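Local coordinates for protein ESXA (Geobacillus thermodenitrificans, PDB 3ZBH) that is of unknown function but belongs to the WXG100 (ESAT-6) family of small helical proteins and is probably exported by a type VII secretion system, at residues B[10-13]-B[18-21]; B[30-35]-B[56-61]. All coordinates share one frame; numbering follows the deposited sequence.

Interaction 1. Residues B[10-13]-B[18-21]; sequences TPEE and ARQY. With PO4 (phosphate ion), chain J; ACT (acetate ion), chain N; ACT (acetate ion), chain I.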
loop_
_atom_site.group_PDB
_atom_site.type_symbol
_atom_site.label_atom_id
_atom_site.label_comp_id
_atom_site.label_asym_id
_atom_site.label_seq_id
_atom_site.Cartn_x
_atom_site.Cartn_y
_atom_site.Cartn_z
ATOM N N THR B 10 -14.263 4.900 -23.956
ATOM C CA THR B 10 -15.433 5.693 -23.571
ATOM C C THR B 10 -15.187 6.535 -22.295
ATOM O O THR B 10 -14.343 6.197 -21.465
ATOM C CB THR B 10 -16.685 4.804 -23.299
ATOM O OG1 THR B 10 -16.481 4.061 -22.098
ATOM C CG2 THR B 10 -16.953 3.855 -24.415
ATOM N N PRO B 11 -15.948 7.617 -22.127
ATOM C CA PRO B 11 -15.803 8.425 -20.917
ATOM C C PRO B 11 -16.076 7.629 -19.636
ATOM O O PRO B 11 -15.371 7.836 -18.655
ATOM C CB PRO B 11 -16.808 9.573 -21.117
ATOM C CG PRO B 11 -16.998 9.659 -22.598
ATOM C CD PRO B 11 -16.786 8.273 -23.152
ATOM N N GLU B 12 -17.060 6.733 -19.643
ATOM C CA GLU B 12 -17.341 5.930 -18.435
ATOM C C GLU B 12 -16.199 4.979 -18.077
ATOM O O GLU B 12 -15.917 4.779 -16.903
ATOM C CB GLU B 12 -18.667 5.160 -18.524
ATOM C CG GLU B 12 -18.987 4.360 -17.249
ATOM C CD GLU B 12 -18.854 5.183 -15.965
ATOM O OE1 GLU B 12 -19.345 6.337 -15.940
ATOM O OE2 GLU B 12 -18.261 4.683 -14.969
ATOM N N GLU B 13 -15.540 4.400 -19.079
ATOM C CA GLU B 13 -14.347 3.595 -18.820
ATOM C C GLU B 13 -13.289 4.412 -18.111
ATOM O O GLU B 13 -12.701 3.960 -17.141
ATOM C CB GLU B 13 -13.765 3.019 -20.118
ATOM C CG GLU B 13 -14.580 1.856 -20.657
ATOM C CD GLU B 13 -14.388 1.591 -22.151
ATOM O OE1 GLU B 13 -13.554 2.247 -22.796
ATOM O OE2 GLU B 13 -15.098 0.716 -22.675
ATOM N N ALA B 18 -10.387 6.296 -13.236
ATOM C CA ALA B 18 -10.066 7.444 -12.370
ATOM C C ALA B 18 -10.472 7.142 -10.921
ATOM O O ALA B 18 -9.731 7.423 -9.989
ATOM C CB ALA B 18 -10.788 8.678 -12.848
ATOM N N ARG B 19 -11.650 6.555 -10.749
ATOM C CA ARG B 19 -12.123 6.227 -9.393
ATOM C C ARG B 19 -11.245 5.200 -8.705
ATOM O O ARG B 19 -10.996 5.297 -7.513
ATOM C CB ARG B 19 -13.588 5.806 -9.405
ATOM C CG ARG B 19 -14.554 7.001 -9.492
ATOM C CD ARG B 19 -16.004 6.604 -9.177
ATOM N NE ARG B 19 -16.494 5.572 -10.106
ATOM C CZ ARG B 19 -17.026 5.814 -11.304
ATOM N NH1 ARG B 19 -17.165 7.061 -11.749
ATOM N NH2 ARG B 19 -17.423 4.805 -12.056
ATOM N N GLN B 20 -10.721 4.242 -9.451
ATOM C CA GLN B 20 -9.760 3.278 -8.901
ATOM C C GLN B 20 -8.504 3.961 -8.406
ATOM O O GLN B 20 -8.003 3.655 -7.307
ATOM C CB GLN B 20 -9.356 2.256 -9.947
ATOM C CG GLN B 20 -10.465 1.349 -10.436
ATOM C CD GLN B 20 -9.878 0.269 -11.306
ATOM O OE1 GLN B 20 -9.516 -0.801 -10.816
ATOM N NE2 GLN B 20 -9.701 0.570 -12.580
ATOM N N TYR B 21 -7.952 4.858 -9.220
ATOM C CA TYR B 21 -6.782 5.622 -8.774
ATOM C C TYR B 21 -7.043 6.429 -7.476
ATOM O O TYR B 21 -6.197 6.436 -6.552
ATOM C CB TYR B 21 -6.258 6.512 -9.910
ATOM C CG TYR B 21 -5.339 5.724 -10.822
ATOM C CD1 TYR B 21 -4.004 5.564 -10.501
ATOM C CD2 TYR B 21 -5.828 5.087 -11.974
ATOM C CE1 TYR B 21 -3.156 4.822 -11.305
ATOM C CE2 TYR B 21 -4.984 4.357 -12.793
ATOM C CZ TYR B 21 -3.655 4.237 -12.455
ATOM O OH TYR B 21 -2.811 3.490 -13.229
HETATM P P PO4 J . -8.246 -2.232 -14.152
HETATM O O1 PO4 J . -7.967 -0.741 -14.136
HETATM O O2 PO4 J . -7.460 -2.892 -15.256
HETATM O O3 PO4 J . -9.721 -2.433 -14.409
HETATM O O4 PO4 J . -7.826 -2.850 -12.833
HETATM C C ACT N . -16.899 10.727 -11.199
HETATM O O ACT N . -17.189 11.263 -12.296
HETATM O OXT ACT N . -16.339 9.603 -11.139
HETATM C CH3 ACT N . -17.207 11.454 -9.920
HETATM C C ACT I . 0.700 4.268 -13.198
HETATM O O ACT I . 1.572 3.844 -13.987
HETATM O OXT ACT I . -0.236 3.527 -12.808
HETATM C CH3 ACT I . 0.815 5.688 -12.705
HETATM O O HOH W 1 -19.011 7.930 -13.573
#
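A salt bridge joining E12 to R19, seven residues or two turns apart, lies on the exposed surface of the first turns of helix 11-45, the N-terminal arm of the WXG100 helical hairpin. E12 OE2 receives R19 NH2 at 3.0 Å, with an N-H...O angle of 158°. The donor meets the oxygen nearly along its C-O axis, and the oxygen lies close to the guanidinium plane, at its edge. Carboxylate and guanidinium are nearly coplanar, 25° apart. E12 CG stands anti to the backbone N (chi1 -178°) and the chain then bends at chi2, which carries the carboxylate forward, toward R19, although the CB bond leads away. One water closes a second path, donating to E12 OE1 and accepting from R19 NH1 at 2.7 Å. NH1 also gives a bond to OXT of an acetate ion (chain N), itself held by H80 of helix 48-95. Before this helix starts, T10 is the N-cap: its OG1 accepts from E13 N at 3.2 Å, and E13 OE1 takes T10 N from above the carboxylate plane, completing a capping box. On the side facing the second subunit, Q20 NE2 donates to phosphate O1 at 2.7 Å and Y21 OH donates to acetate OXT (chain I) at 2.6 Å; T41 and S39 of the second subunit bind the same two ions, respectively. A leucine in place of Q20 has no amide to offer phosphate O1, and the ion would probably be held less firmly between this chain and T41 of the second subunit. The ions probably come from the crystallisation liquor. The guanidinium thus has E12 and an acetate at its edge and a water on NH1; the E12 carboxylate, the helix's own partner, probably offsets its charge.

Interaction 2. Residues B[30-35]-B[56-61]; sequences ELIARL and QQYQEL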
loop_
_atom_site.group_PDB
_atom_site.type_symbol
_atom_site.label_atom_id
_atom_site.label_comp_id
_atom_site.label_asym_id
_atom_site.label_seq_id
_atom_site.Cartn_x
_atom_site.Cartn_y
_atom_site.Cartn_z
ATOM N N GLU B 30 -4.433 5.637 4.324
ATOM C CA GLU B 30 -5.020 4.864 5.426
ATOM C C GLU B 30 -4.027 3.832 5.955
ATOM O O GLU B 30 -3.859 3.675 7.171
ATOM C CB GLU B 30 -6.361 4.261 5.019
ATOM C CG GLU B 30 -7.404 5.363 4.820
ATOM C CD GLU B 30 -8.646 4.872 4.143
ATOM O OE1 GLU B 30 -8.808 3.645 4.042
ATOM O OE2 GLU B 30 -9.469 5.707 3.725
ATOM N N LEU B 31 -3.359 3.139 5.039
ATOM C CA LEU B 31 -2.346 2.163 5.429
ATOM C C LEU B 31 -1.185 2.813 6.178
ATOM O O LEU B 31 -0.758 2.332 7.219
ATOM C CB LEU B 31 -1.839 1.422 4.179
ATOM C CG LEU B 31 -0.605 0.535 4.276
ATOM C CD1 LEU B 31 -0.881 -0.747 5.066
ATOM C CD2 LEU B 31 -0.198 0.204 2.839
ATOM N N ILE B 32 -0.675 3.913 5.671
ATOM C CA ILE B 32 0.394 4.601 6.372
ATOM C C ILE B 32 -0.003 5.011 7.800
ATOM O O ILE B 32 0.741 4.789 8.745
ATOM C CB ILE B 32 0.931 5.794 5.569
ATOM C CG1 ILE B 32 1.659 5.289 4.308
ATOM C CG2 ILE B 32 1.901 6.612 6.424
ATOM C CD1 ILE B 32 2.724 4.212 4.581
ATOM N N ALA B 33 -1.203 5.560 7.943
ATOM C CA ALA B 33 -1.738 5.908 9.250
ATOM C C ALA B 33 -1.785 4.692 10.177
ATOM O O ALA B 33 -1.375 4.785 11.329
ATOM C CB ALA B 33 -3.119 6.525 9.089
ATOM N N ARG B 34 -2.265 3.555 9.684
ATOM C CA ARG B 34 -2.284 2.329 10.497
ATOM C C ARG B 34 -0.886 1.818 10.871
ATOM O O ARG B 34 -0.633 1.451 12.039
ATOM C CB ARG B 34 -3.092 1.208 9.834
ATOM C CG ARG B 34 -4.570 1.503 9.625
ATOM C CD ARG B 34 -5.307 0.234 9.202
ATOM N NE ARG B 34 -4.788 -0.387 7.970
ATOM C CZ ARG B 34 -5.152 -0.058 6.728
ATOM N NH1 ARG B 34 -6.037 0.906 6.515
ATOM N NH2 ARG B 34 -4.636 -0.714 5.690
ATOM N N LEU B 35 0.017 1.793 9.891
ATOM C CA LEU B 35 1.417 1.453 10.165
ATOM C C LEU B 35 2.105 2.464 11.097
ATOM O O LEU B 35 2.963 2.088 11.872
ATOM C CB LEU B 35 2.214 1.340 8.861
ATOM C CG LEU B 35 1.736 0.254 7.889
ATOM C CD1 LEU B 35 2.641 0.285 6.655
ATOM C CD2 LEU B 35 1.791 -1.116 8.559
ATOM N N GLN B 56 13.782 2.509 11.597
ATOM C CA GLN B 56 14.717 3.108 10.660
ATOM C C GLN B 56 14.375 2.716 9.218
ATOM O O GLN B 56 14.372 3.562 8.344
ATOM C CB GLN B 56 16.154 2.703 11.026
ATOM C CG GLN B 56 17.227 3.687 10.584
ATOM C CD GLN B 56 17.679 3.476 9.150
ATOM O OE1 GLN B 56 17.685 4.415 8.347
ATOM N NE2 GLN B 56 18.063 2.241 8.818
ATOM N N GLN B 57 14.058 1.444 8.991
ATOM C CA GLN B 57 13.659 0.972 7.663
ATOM C C GLN B 57 12.284 1.493 7.272
ATOM O O GLN B 57 12.097 1.963 6.168
ATOM C CB GLN B 57 13.630 -0.546 7.640
ATOM C CG GLN B 57 15.015 -1.172 7.736
ATOM C CD GLN B 57 14.936 -2.677 7.670
ATOM O OE1 GLN B 57 14.477 -3.247 6.674
ATOM N NE2 GLN B 57 15.358 -3.332 8.734
ATOM N N TYR B 58 11.331 1.396 8.194
ATOM C CA TYR B 58 9.990 1.938 7.993
ATOM C C TYR B 58 10.020 3.409 7.565
ATOM O O TYR B 58 9.460 3.785 6.508
ATOM C CB TYR B 58 9.135 1.761 9.258
ATOM C CG TYR B 58 7.790 2.416 9.092
ATOM C CD1 TYR B 58 6.890 1.910 8.171
ATOM C CD2 TYR B 58 7.440 3.572 9.814
ATOM C CE1 TYR B 58 5.653 2.495 7.967
ATOM C CE2 TYR B 58 6.181 4.158 9.640
ATOM C CZ TYR B 58 5.303 3.618 8.704
ATOM O OH TYR B 58 4.074 4.166 8.455
ATOM N N GLN B 59 10.674 4.246 8.366
ATOM C CA GLN B 59 10.787 5.672 8.045
ATOM C C GLN B 59 11.545 5.970 6.738
ATOM O O GLN B 59 11.320 7.011 6.109
ATOM C CB GLN B 59 11.387 6.469 9.210
ATOM C CG GLN B 59 10.511 6.509 10.472
ATOM C CD GLN B 59 9.225 7.308 10.309
ATOM O OE1 GLN B 59 8.178 6.937 10.856
ATOM N NE2 GLN B 59 9.290 8.402 9.563
ATOM N N GLU B 60 12.437 5.073 6.331
ATOM C CA GLU B 60 13.085 5.203 5.022
ATOM C C GLU B 60 12.092 5.007 3.861
ATOM O O GLU B 60 12.232 5.614 2.797
ATOM C CB GLU B 60 14.251 4.205 4.911
ATOM C CG GLU B 60 15.291 4.548 3.853
ATOM C CD GLU B 60 15.091 3.797 2.545
ATOM O OE1 GLU B 60 15.067 2.544 2.569
ATOM O OE2 GLU B 60 14.968 4.458 1.486
ATOM N N LEU B 61 11.090 4.162 4.067
ATOM C CA LEU B 61 10.175 3.803 3.000
ATOM C C LEU B 61 8.926 4.669 2.971
ATOM O O LEU B 61 8.292 4.835 1.927
ATOM C CB LEU B 61 9.756 2.341 3.141
ATOM C CG LEU B 61 10.875 1.315 2.973
ATOM C CD1 LEU B 61 10.345 -0.063 3.335
ATOM C CD2 LEU B 61 11.421 1.341 1.553
#
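Y58 reaches from helix 48-95 to helix 11-45 and sets its hydroxyl end against I32 and L35. L35 CB sits 3.4 Å from Y58 OH and 3.7 Å from Y58 CE1, approaching the ring obliquely, while L35 CD1 lies 4.0 Å from Y58 CE1. I32 adds its CG2 methyl, 3.9 Å from Y58 OH, and its carbonyl O stands 3.4 Å from that hydroxyl. The tyrosine spans the gap because its CG is anti to the backbone N (chi1 175°), which carries the ring outward to segment 30-35, where the closest CA, that of L35, is 8.9 Å from the CA of Y58. This is an interhelical contact of the antiparallel two-helix hairpin that defines WXG100 proteins, made on the side of the molecule toward the turn between the helices. The phenol's polar end is satisfied one residue on, where Y58 OH is hydrogen-bonded to D36 OD1. Farther out, I32 also packs on R62, F65 and E66 of helix 48-95, and M68 of the second subunit packs on Y58 and L61. R34, whose CB points away from 56-61, forms a salt bridge through NE with E24 of the second subunit.

From the N terminus, interaction 1 comes first and closes within helix 11-45, joining residues 10-13 to 18-21 across four helical residues. Interaction 2 opens later on that helix, at 30-35, and closes on helix 48-95 at 56-61, so its loop encloses the turn between the two helices. The two contacts follow in series, neither nested nor crossed. The centres of interaction 1 and interaction 2 are about 29 Å apart, on opposite sides of the chain's centre, and the nearest atoms of interaction 1 and interaction 2 about 11 Å apart. Interaction 1 is local to the exposed start of one arm, whereas interaction 2 ties the two arms together in the interior; residues at both sites touch the second subunit.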